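PDB 3EC3: protein disulfide-isomerase A4 from Rattus norvegicus, which catalyses the rearrangement of disulfide bonds in proteins of the endoplasmic reticulum, the part here being its noncatalytic b and b' domains. Local coordinates for residues Y130-L135 with E168-A172. The protein carries 1 engineered substitution. Residues are numbered along the deposited sequence.
Sequences YSKRPL and EYTFA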
ATOM      1  N   TYR A 130      -2.435   7.401  -3.077  1.00 20.90           N
ATOM      2  CA  TYR A 130      -2.988   7.922  -1.821  1.00 20.68           C
ATOM      3  C   TYR A 130      -4.011   9.029  -2.027  1.00 21.50           C
ATOM      4  O   TYR A 130      -3.943  10.087  -1.378  1.00 20.25           O
ATOM      5  CB  TYR A 130      -1.880   8.319  -0.873  1.00 19.77           C
ATOM      6  CG  TYR A 130      -1.247   7.075  -0.286  1.00 18.65           C
ATOM      7  CD1 TYR A 130      -0.037   6.610  -0.755  1.00 18.87           C
ATOM      8  CD2 TYR A 130      -1.908   6.354   0.713  1.00 19.86           C
ATOM      9  CE1 TYR A 130       0.559   5.430  -0.229  1.00 18.87           C
ATOM     10  CE2 TYR A 130      -1.337   5.181   1.251  1.00 21.01           C
ATOM     11  CZ  TYR A 130      -0.098   4.752   0.786  1.00 19.69           C
ATOM     12  OH  TYR A 130       0.414   3.592   1.300  1.00 19.93           O
ATOM     13  N   SER A 131      -4.969   8.710  -2.898  1.00 21.94           N
ATOM     14  CA  SER A 131      -6.061   9.589  -3.244  1.00 23.17           C
ATOM     15  C   SER A 131      -7.244   9.373  -2.337  1.00 23.25           C
ATOM     16  O   SER A 131      -8.006  10.307  -2.118  1.00 23.89           O
ATOM     17  CB  SER A 131      -6.487   9.342  -4.682  1.00 22.76           C
ATOM     18  OG  SER A 131      -6.348  10.545  -5.378  1.00 27.24           O
ATOM     19  N   LYS A 132      -7.398   8.169  -1.781  1.00 23.81           N
ATOM     20  CA  LYS A 132      -8.578   7.882  -0.962  1.00 24.73           C
ATOM     21  C   LYS A 132      -8.543   8.702   0.326  1.00 23.35           C
ATOM     22  O   LYS A 132      -7.475   8.927   0.883  1.00 23.29           O
ATOM     23  CB  LYS A 132      -8.732   6.381  -0.668  1.00 25.35           C
ATOM     24  CG  LYS A 132     -10.154   6.036  -0.158  1.00 28.57           C
ATOM     25  CD  LYS A 132     -10.453   4.539  -0.162  1.00 27.91           C
ATOM     26  CE  LYS A 132     -11.929   4.313   0.235  1.00 31.52           C
ATOM     27  NZ  LYS A 132     -12.233   2.844   0.280  1.00 36.83           N
ATOM     28  N   ARG A 133      -9.712   9.152   0.782  1.00 22.09           N
ATOM     29  CA  ARG A 133      -9.849   9.909   2.037  1.00 21.43           C
ATOM     30  C   ARG A 133     -11.005   9.316   2.874  1.00 21.42           C
ATOM     31  O   ARG A 133     -11.962   8.726   2.307  1.00 21.34           O
ATOM     32  CB  ARG A 133     -10.129  11.408   1.778  1.00 22.08           C
ATOM     33  CG  ARG A 133      -9.148  12.118   0.893  1.00 21.15           C
ATOM     34  CD  ARG A 133      -7.977  12.655   1.694  1.00 22.48           C
ATOM     35  NE  ARG A 133      -6.967  13.301   0.858  1.00 22.44           N
ATOM     36  CZ  ARG A 133      -6.036  12.657   0.152  1.00 25.91           C
ATOM     37  NH1 ARG A 133      -5.969  11.332   0.162  1.00 23.33           N
ATOM     38  NH2 ARG A 133      -5.153  13.346  -0.553  1.00 27.19           N
ATOM     39  N   PRO A 134     -10.931   9.469   4.212  1.00 20.09           N
ATOM     40  CA  PRO A 134      -9.824  10.088   4.980  1.00 19.92           C
ATOM     41  C   PRO A 134      -8.475   9.322   4.962  1.00 19.18           C
ATOM     42  O   PRO A 134      -8.453   8.093   4.915  1.00 20.37           O
ATOM     43  CB  PRO A 134     -10.363  10.140   6.417  1.00 18.99           C
ATOM     44  CG  PRO A 134     -11.867  10.023   6.282  1.00 19.82           C
ATOM     45  CD  PRO A 134     -12.043   9.076   5.089  1.00 20.69           C
ATOM     46  N   LEU A 135      -7.379  10.066   5.038  1.00 19.28           N
ATOM     47  CA  LEU A 135      -6.030   9.501   5.011  1.00 18.59           C
ATOM     48  C   LEU A 135      -5.276   9.970   6.256  1.00 19.22           C
ATOM     49  O   LEU A 135      -5.172  11.190   6.519  1.00 19.34           O
ATOM     50  CB  LEU A 135      -5.295   9.948   3.750  1.00 17.14           C
ATOM     51  CG  LEU A 135      -3.779   9.717   3.713  1.00 16.23           C
ATOM     52  CD1 LEU A 135      -3.427   8.219   3.662  1.00 15.34           C
ATOM     53  CD2 LEU A 135      -3.220  10.451   2.488  1.00 12.85           C
ATOM     54  N   GLU A 168     -11.622   1.715   8.082  1.00 18.17           N
ATOM     55  CA  GLU A 168     -12.384   2.710   7.337  1.00 17.97           C
ATOM     56  C   GLU A 168     -11.529   3.916   6.889  1.00 18.36           C
ATOM     57  O   GLU A 168     -11.973   4.727   6.032  1.00 17.42           O
ATOM     58  CB  GLU A 168     -13.549   3.204   8.193  1.00 18.24           C
ATOM     59  CG  GLU A 168     -13.095   3.960   9.453  1.00 18.46           C
ATOM     60  CD  GLU A 168     -13.000   3.065  10.694  1.00 22.77           C
ATOM     61  OE1 GLU A 168     -12.827   1.829  10.550  1.00 21.59           O
ATOM     62  OE2 GLU A 168     -13.136   3.594  11.816  1.00 19.79           O
ATOM     63  N   TYR A 169     -10.303   4.032   7.438  1.00 17.17           N
ATOM     64  CA  TYR A 169      -9.363   5.073   7.006  1.00 16.83           C
ATOM     65  C   TYR A 169      -8.119   4.414   6.399  1.00 17.28           C
ATOM     66  O   TYR A 169      -7.788   3.290   6.766  1.00 16.93           O
ATOM     67  CB  TYR A 169      -8.922   5.937   8.205  1.00 18.46           C
ATOM     68  CG  TYR A 169     -10.095   6.487   9.000  1.00 19.23           C
ATOM     69  CD1 TYR A 169     -11.243   6.962   8.346  1.00 19.35           C
ATOM     70  CD2 TYR A 169     -10.051   6.541  10.399  1.00 21.73           C
ATOM     71  CE1 TYR A 169     -12.348   7.487   9.064  1.00 21.29           C
ATOM     72  CE2 TYR A 169     -11.148   7.067  11.133  1.00 21.48           C
ATOM     73  CZ  TYR A 169     -12.275   7.528  10.467  1.00 20.70           C
ATOM     74  OH  TYR A 169     -13.331   8.025  11.201  1.00 20.99           O
ATOM     75  N   THR A 170      -7.463   5.127   5.491  1.00 16.15           N
ATOM     76  CA  THR A 170      -6.158   4.702   4.907  1.00 15.36           C
ATOM     77  C   THR A 170      -5.051   5.330   5.779  1.00 16.22           C
ATOM     78  O   THR A 170      -5.190   6.474   6.209  1.00 16.94           O
ATOM     79  CB  THR A 170      -6.047   5.192   3.473  1.00 15.62           C
ATOM     80  OG1 THR A 170      -7.229   4.781   2.732  1.00 13.70           O
ATOM     81  CG2 THR A 170      -4.764   4.671   2.802  1.00 14.98           C
ATOM     82  N   PHE A 171      -4.006   4.560   6.109  1.00 15.23           N
ATOM     83  CA  PHE A 171      -2.884   5.064   6.933  1.00 15.57           C
ATOM     84  C   PHE A 171      -1.637   4.921   6.078  1.00 16.83           C
ATOM     85  O   PHE A 171      -1.524   3.968   5.267  1.00 16.52           O
ATOM     86  CB  PHE A 171      -2.691   4.221   8.177  1.00 14.04           C
ATOM     87  CG  PHE A 171      -3.771   4.377   9.255  1.00 17.68           C
ATOM     88  CD1 PHE A 171      -5.059   3.913   9.078  1.00 16.79           C
ATOM     89  CD2 PHE A 171      -3.441   4.950  10.487  1.00 16.27           C
ATOM     90  CE1 PHE A 171      -6.025   4.035  10.094  1.00 16.39           C
ATOM     91  CE2 PHE A 171      -4.404   5.085  11.517  1.00 13.90           C
ATOM     92  CZ  PHE A 171      -5.694   4.631  11.316  1.00 14.38           C
ATOM     93  N   ALA A 172      -0.717   5.868   6.222  1.00 16.81           N
ATOM     94  CA  ALA A 172       0.559   5.790   5.500  1.00 16.82           C
ATOM     95  C   ALA A 172       1.631   6.451   6.337  1.00 18.13           C
ATOM     96  O   ALA A 172       1.329   7.378   7.140  1.00 19.24           O
ATOM     97  CB  ALA A 172       0.445   6.488   4.144  1.00 16.81           C
TER
HETATM   98  O   HOH W   1      -1.232   2.332   3.247  1.00 20.54           O
HETATM   99  O   HOH W   2      -9.325   6.325   2.994  1.00 30.80           O
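Start at the cis peptide before P134, where the loop after helix 126-129 swings into strand 135-140. P134 O accepts a 3.2 Å hydrogen bond from T170 N, then L135 forms a parallel bridge with T170, its CA 3.4 Å from T170 O (CA-H...O). T170, chi1 m, splits its branches: OG1 reaches a water that donates to P134 O, while CG2 meets the edge of the Y130 ring at CE2 (3.8 Å) and L135 CD1 (3.9 Å). Y130, also m at chi1, lays CE2 3.6 Å from A172 CB, and its OH donates to a second water bound to F171 O. L135, t at chi1 and p at chi2, carries CD1 to 4.3 Å from A172 CB, closing an apolar cluster. P134 CG rests 3.7 Å from Y169 CD1. R133 turns back into its loop, NH1 donating hydrogen bonds to Y130 O and K132 O. Adjacent inner strands 135-140 and 170-175 of the second thioredoxin-like sheet, joined through helix 149-163 as a beta-alpha-beta crossover, begin pairing here: R121 of strand 118-121 touches Y130, L135 and A172; F171, CA-to-CB leading away, packs on helices 149-163 and 216-227; Y169 packs edge-to-face on F226, its OH hydrogen-bonded to K227 NZ.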